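Local coordinates for acetyl-CoA acetyltransferase A (PDB 6BJA) that catalyses the reversible thiolase reaction, the cleavage of acetoacetyl-CoA by coenzyme A into two molecules of acetyl-CoA, through a covalent acyl-enzyme intermediate, at the interface of chains A and B and the interface of chains A and C. Coordinates in Å, arbitrary orientation; residue numbers count along the deposited sequence, not the author numbering. Chains: chain A/B/C, Acetyl-CoA acetyltransferase A.

Contact 1: the interface of chains A and B. Residues chain A 94, 151-155, 162, 385-386; chain B 70-71.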
# COMPACT_ATOMS: atom_id res chain seq x y z
N VAL A 94 -24.30 -8.79 7.36
CA VAL A 94 -24.18 -8.34 5.97
C VAL A 94 -25.41 -7.50 5.62
O VAL A 94 -25.71 -6.57 6.38
CB VAL A 94 -23.98 -9.51 4.99
CG1 VAL A 94 -23.18 -9.00 3.80
CG2 VAL A 94 -23.23 -10.64 5.67
N ASP A 151 -15.14 -8.14 2.07
CA ASP A 151 -15.99 -8.10 3.26
C ASP A 151 -17.45 -7.74 2.94
O ASP A 151 -18.31 -7.81 3.82
CB ASP A 151 -15.41 -7.10 4.27
CG ASP A 151 -14.06 -7.55 4.85
OD1 ASP A 151 -13.73 -8.75 4.80
OD2 ASP A 151 -13.33 -6.68 5.40
N GLY A 152 -17.74 -7.34 1.70
CA GLY A 152 -19.07 -6.90 1.34
C GLY A 152 -19.81 -7.76 0.31
O GLY A 152 -20.90 -8.26 0.60
N LEU A 153 -19.21 -7.94 -0.86
CA LEU A 153 -19.96 -8.43 -2.03
C LEU A 153 -19.69 -9.87 -2.42
O LEU A 153 -20.46 -10.45 -3.19
CB LEU A 153 -19.68 -7.53 -3.23
CG LEU A 153 -19.99 -6.05 -3.00
CD1 LEU A 153 -19.63 -5.20 -4.21
CD2 LEU A 153 -21.44 -5.87 -2.67
N MET A 154 -18.60 -10.43 -1.92
CA MET A 154 -18.24 -11.84 -2.17
C MET A 154 -18.82 -12.74 -1.10
O MET A 154 -18.66 -12.48 0.10
CB MET A 154 -16.72 -12.00 -2.20
CG MET A 154 -16.02 -11.34 -3.35
SD MET A 154 -16.21 -12.32 -4.87
CE MET A 154 -15.33 -13.81 -4.48
N ASP A 155 -19.45 -13.83 -1.50
CA ASP A 155 -19.83 -14.82 -0.51
C ASP A 155 -18.58 -15.52 -0.05
O ASP A 155 -17.78 -15.97 -0.87
CB ASP A 155 -20.81 -15.83 -1.08
CG ASP A 155 -21.22 -16.84 -0.03
OD1 ASP A 155 -20.47 -17.80 0.19
OD2 ASP A 155 -22.27 -16.64 0.61
N MET A 162 -21.88 -12.55 -4.82
CA MET A 162 -23.29 -12.83 -4.58
C MET A 162 -24.08 -12.84 -5.91
O MET A 162 -25.00 -13.62 -6.06
CB MET A 162 -23.88 -11.83 -3.59
CG MET A 162 -23.42 -12.07 -2.11
SD MET A 162 -24.22 -10.88 -1.02
CE MET A 162 -23.56 -9.31 -1.55
N GLY A 385 -25.97 -12.12 2.13
CA GLY A 385 -24.89 -13.01 1.79
C GLY A 385 -24.65 -13.97 2.93
O GLY A 385 -24.65 -13.58 4.11
N GLY A 386 -24.46 -15.24 2.58
CA GLY A 386 -24.33 -16.31 3.54
C GLY A 386 -25.55 -17.20 3.65
O GLY A 386 -25.50 -18.27 4.27
N GLN B 70 -17.42 -11.94 4.69
CA GLN B 70 -18.76 -11.67 5.20
C GLN B 70 -19.01 -12.35 6.54
O GLN B 70 -18.72 -13.53 6.68
CB GLN B 70 -19.83 -12.17 4.21
CG GLN B 70 -19.91 -11.37 2.94
CD GLN B 70 -21.03 -11.84 2.02
OE1 GLN B 70 -21.53 -12.96 2.13
NE2 GLN B 70 -21.43 -10.97 1.12
N ASN B 71 -19.58 -11.60 7.48
CA ASN B 71 -20.17 -12.11 8.72
C ASN B 71 -19.52 -13.38 9.26
O ASN B 71 -20.01 -14.48 9.02
CB ASN B 71 -21.68 -12.34 8.48
CG ASN B 71 -22.44 -12.78 9.72
OD1 ASN B 71 -21.95 -12.75 10.85
ND2 ASN B 71 -23.68 -13.21 9.50
O HOH W 1 -23.56 -14.31 6.48

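Contact 2: the interface of chains A and C. Residues chain A 146, 148-149, 153; chain C 139-141.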
# COMPACT_ATOMS: atom_id res chain seq x y z
N ASP A 146 -9.63 -5.38 -1.82
CA ASP A 146 -10.71 -4.40 -1.76
C ASP A 146 -11.74 -4.80 -0.70
O ASP A 146 -12.37 -5.84 -0.81
CB ASP A 146 -11.36 -4.29 -3.13
CG ASP A 146 -12.29 -3.11 -3.26
OD1 ASP A 146 -12.85 -2.67 -2.24
OD2 ASP A 146 -12.44 -2.58 -4.39
N LEU A 148 -14.63 -3.78 -0.22
CA LEU A 148 -15.97 -3.94 -0.80
C LEU A 148 -16.20 -5.35 -1.31
O LEU A 148 -17.27 -5.92 -1.13
CB LEU A 148 -16.19 -2.95 -1.94
CG LEU A 148 -16.17 -1.47 -1.63
CD1 LEU A 148 -16.16 -0.72 -2.94
CD2 LEU A 148 -17.38 -1.10 -0.82
N GLN A 149 -15.17 -5.89 -1.94
CA GLN A 149 -15.21 -7.24 -2.46
C GLN A 149 -15.13 -8.27 -1.34
O GLN A 149 -16.03 -9.08 -1.14
CB GLN A 149 -14.04 -7.43 -3.41
CG GLN A 149 -14.17 -8.51 -4.42
CD GLN A 149 -13.17 -8.32 -5.54
OE1 GLN A 149 -11.96 -8.28 -5.30
NE2 GLN A 149 -13.66 -8.14 -6.76
N LEU A 153 -19.21 -7.94 -0.86
CA LEU A 153 -19.96 -8.43 -2.03
C LEU A 153 -19.69 -9.87 -2.42
O LEU A 153 -20.46 -10.45 -3.19
CB LEU A 153 -19.68 -7.53 -3.23
CG LEU A 153 -19.99 -6.05 -3.00
CD1 LEU A 153 -19.63 -5.20 -4.21
CD2 LEU A 153 -21.44 -5.87 -2.67
N PHE C 139 -11.86 -0.79 -8.35
CA PHE C 139 -12.58 -1.85 -7.69
C PHE C 139 -11.85 -3.18 -7.86
O PHE C 139 -11.47 -3.57 -8.97
CB PHE C 139 -14.00 -1.96 -8.25
CG PHE C 139 -14.82 -3.02 -7.58
CD1 PHE C 139 -15.47 -2.74 -6.38
CD2 PHE C 139 -14.94 -4.28 -8.13
CE1 PHE C 139 -16.22 -3.71 -5.75
CE2 PHE C 139 -15.69 -5.26 -7.50
CZ PHE C 139 -16.34 -4.97 -6.31
N GLY C 140 -11.66 -3.88 -6.75
CA GLY C 140 -10.98 -5.15 -6.74
C GLY C 140 -9.52 -5.05 -6.35
O GLY C 140 -8.85 -6.05 -6.20
N GLY C 141 -9.02 -3.83 -6.22
CA GLY C 141 -7.64 -3.63 -5.82
C GLY C 141 -6.65 -3.72 -6.97
O GLY C 141 -7.01 -3.65 -8.15
O HOH W 2 -10.14 -7.53 -3.68

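Contact 3: the interface of chains A and B. Residues chain A 74, 86-88, 114; chain B 93, 287-289, 388.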
# COMPACT_ATOMS: atom_id res chain seq x y z
N ARG A 74 -21.20 3.48 19.41
CA ARG A 74 -20.90 4.35 20.55
C ARG A 74 -20.53 5.78 20.09
O ARG A 74 -20.91 6.77 20.72
CB ARG A 74 -19.78 3.75 21.37
CG ARG A 74 -19.43 4.53 22.63
CD ARG A 74 -20.54 4.47 23.66
NE ARG A 74 -20.05 4.92 24.98
CZ ARG A 74 -20.83 5.10 26.04
NH1 ARG A 74 -22.13 4.83 25.98
NH2 ARG A 74 -20.30 5.54 27.17
N SER A 86 -25.96 4.96 28.31
CA SER A 86 -26.69 4.13 27.38
C SER A 86 -25.76 3.17 26.67
O SER A 86 -24.60 3.49 26.42
CB SER A 86 -27.45 5.00 26.38
OG SER A 86 -28.39 5.78 27.08
N GLN A 87 -26.27 1.99 26.36
CA GLN A 87 -25.49 0.92 25.77
C GLN A 87 -25.49 0.94 24.24
O GLN A 87 -26.53 1.13 23.63
CB GLN A 87 -26.03 -0.41 26.23
CG GLN A 87 -25.52 -0.86 27.59
CD GLN A 87 -25.72 0.15 28.70
OE1 GLN A 87 -26.84 0.31 29.21
NE2 GLN A 87 -24.63 0.84 29.10
N CYS A 88 -24.32 0.71 23.66
CA CYS A 88 -24.09 0.84 22.22
C CYS A 88 -23.40 -0.37 21.63
O CYS A 88 -22.38 -0.80 22.13
CB CYS A 88 -23.25 2.06 21.96
SG CYS A 88 -23.95 3.56 22.72
N ARG A 114 -35.38 -3.19 28.29
CA ARG A 114 -35.40 -1.79 27.84
C ARG A 114 -36.81 -1.28 27.59
O ARG A 114 -37.73 -2.07 27.32
CB ARG A 114 -34.61 -1.61 26.54
CG ARG A 114 -33.18 -2.02 26.60
CD ARG A 114 -32.42 -1.31 27.68
NE ARG A 114 -30.99 -1.53 27.56
CZ ARG A 114 -30.09 -1.09 28.42
NH1 ARG A 114 -30.46 -0.38 29.48
NH2 ARG A 114 -28.80 -1.34 28.23
N LYS B 93 -18.54 -4.79 20.35
CA LYS B 93 -18.59 -3.87 21.46
C LYS B 93 -17.17 -3.76 22.04
O LYS B 93 -16.94 -3.76 23.27
CB LYS B 93 -19.60 -4.33 22.51
CG LYS B 93 -20.09 -3.24 23.46
CD LYS B 93 -21.23 -3.79 24.29
CE LYS B 93 -21.62 -2.88 25.40
NZ LYS B 93 -22.52 -1.84 24.93
N GLU B 287 -25.19 -3.81 32.57
CA GLU B 287 -24.35 -3.05 31.68
C GLU B 287 -24.32 -1.62 32.20
O GLU B 287 -25.33 -1.12 32.68
CB GLU B 287 -24.90 -3.08 30.25
CG GLU B 287 -25.05 -4.50 29.68
CD GLU B 287 -25.82 -4.54 28.36
OE1 GLU B 287 -27.00 -4.15 28.34
OE2 GLU B 287 -25.25 -4.99 27.35
N ALA B 288 -23.15 -1.00 32.12
CA ALA B 288 -22.97 0.37 32.57
C ALA B 288 -22.21 1.19 31.55
O ALA B 288 -21.51 0.65 30.68
CB ALA B 288 -22.24 0.39 33.89
N GLY B 289 -22.37 2.50 31.62
CA GLY B 289 -21.60 3.37 30.77
C GLY B 289 -21.23 4.67 31.44
O GLY B 289 -22.01 5.25 32.20
N GLU B 388 -17.80 1.79 28.34
CA GLU B 388 -18.85 0.90 28.79
C GLU B 388 -18.24 -0.27 29.54
O GLU B 388 -17.03 -0.50 29.49
CB GLU B 388 -19.71 0.41 27.63
CG GLU B 388 -20.63 1.49 27.07
CD GLU B 388 -21.75 0.91 26.26
OE1 GLU B 388 -22.52 0.05 26.79
OE2 GLU B 388 -21.84 1.32 25.08
O HOH W 3 -28.22 -0.17 31.63

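Contact 1: the interface of chains A and B
The side-chain amide nitrogen NE2 of B:Gln70 reaches across to chain A and donates to the carbonyl oxygen O of A:Gly152 at 2.8 Å, with 155° at the hydrogen. In this thiolase the carbonyl oxygen lies close to the amide plane of the glutamine, while NE2 stands above the plane of the A:Gly152 carbonyl, 50° out of it, and not on a lone pair of that oxygen. A:Met162 adds a weak bond to NE2 of B:Gln70 through its sulphur SD, at 3.5 Å, and its methyl CE lies alongside. B:Gln70 reaches these groups because CG points away from its own carbonyl carbon (chi1 -71°) and the chain then runs extended. A:Val94, just before the nucleophile A:Cys95, which is oxidised to S-hydroxycysteine here, crosses that chain at about a right angle, its CG1 3.8 Å from NE2 of B:Gln70. The other methyl, CG2, packs on CB of B:Asn71 at 3.6 Å. The amide oxygen OE1 of B:Gln70 lies 3.4 Å from CA of A:Gly385, in the glycine-rich CNGGG stretch that begins at A:Cys383. A water joins the chains, 2.7 Å from O of A:Gly385 and 3.2 Å from the side-chain nitrogen ND2 of B:Asn71.

Contact 2: the interface of chains A and C
A:Asp146 meets the backbone of C:Gly140 through a nearly straight hydrogen bond: the amide N of the glycine donates to the carboxylate oxygen OD2 at 2.8 Å, with 170° at the hydrogen. OD2 receives it on its anti lone pair, away from OD1. OD1 of A:Asp146 accepts from the backbone N of A:Leu148 at 2.9 Å, from above the carboxylate plane. Each carboxylate oxygen thus has its own donor, one across the interface and one within the chain, which should fix the rotation of the group and caps the start of the helix. A second polar link runs through water, which takes up the backbone N of A:Asp146 at 2.9 Å, the side-chain oxygen OE1 of A:Gln149, and, more distantly, the carbonyl O of C:Gly140. Apolar packing gathers around the ring of C:Phe139, swung towards A:Leu148 and A:Leu153 by a CG anti to the backbone N (chi1 -178°). Its CE1 lies 3.9 Å from CB of A:Leu148, and CZ is at the same distance from the methyl CD1 of A:Leu153. The extended A:Gln149 brings NE2 to 3.6 Å from CE2 of C:Phe139, its amide plane turned 75° from the ring. The patch joins two chains of the deposited four-copy assembly and resembles the loop contacts that build thiolase tetramers, although the coordinates alone do not establish the biological assembly. In the fold, strand 145-146 and helix 147-153 of chain A receive a loop of chain C, and A:Leu153 also belongs to the coenzyme A pocket.

Contact 3: the interface of chains A and B
Strand residues A:Gln87 and A:Cys88 each give the carboxylate of B:Glu388 a hydrogen bond. The backbone N of A:Cys88 donates to OE2 of B:Glu388 at 2.9 Å on its syn lone pair, while NE2 of A:Gln87 reaches OE1 of B:Glu388 at 3.2 Å from above the carboxylate plane. The side-chain amine nitrogen NZ of B:Lys93 comes to OE1 of B:Glu388 from the opposite face, at 2.7 Å, a salt bridge within chain B. The same NZ crosses to the carbonyl O of A:Cys88 at 3.0 Å, standing above the carbonyl plane; the bend at the end of the lysine (chi4 83°) turns it there. At the other end of the A:Gln87 amide, its oxygen OE1 accepts in the carbonyl plane, on a lone pair, from NH2 of A:Arg114 at 2.7 Å, and a water links it to NH1 of that arginine and O of B:Glu287.

The charge pairs across the interface are longer. NH2 of A:Arg114 bridges to OE1 of B:Glu287 at 3.3 Å, and NH1 of A:Arg74 to OE2 of B:Glu388 at 3.6 Å. In the packing, CG of B:Glu388 sits over the centre of the A:Arg74 guanidinium, and CG of A:Gln87 touches CB of B:Glu287 at 3.5 Å. This patch of the two-fold A-B interface joins helix 72-79, strand 87-92 and the A:Arg114 loop to strands 280-289 and 388-396 and the B:Lys93 loop.

Contact 1 and contact 2 have C-alpha centres about 11 Å apart and share A:Leu153, at the end of helix 147-153; its side chain packs on chain C, while the residues beside it in sequence meet chain B. Contact 3 lies about 28 Å from contact 1, further along the same two-fold A-B interface, and about 33 Å from contact 2. Measured from each contact's centre, contact 1 is about 9 Å from A:Cys383, contact 2 about 14 Å from A:His355, and contact 3 about 27 Å from both. Contacts 1 and 2 may thus support the active-site region, whereas contact 3 probably serves the A-B pairing itself.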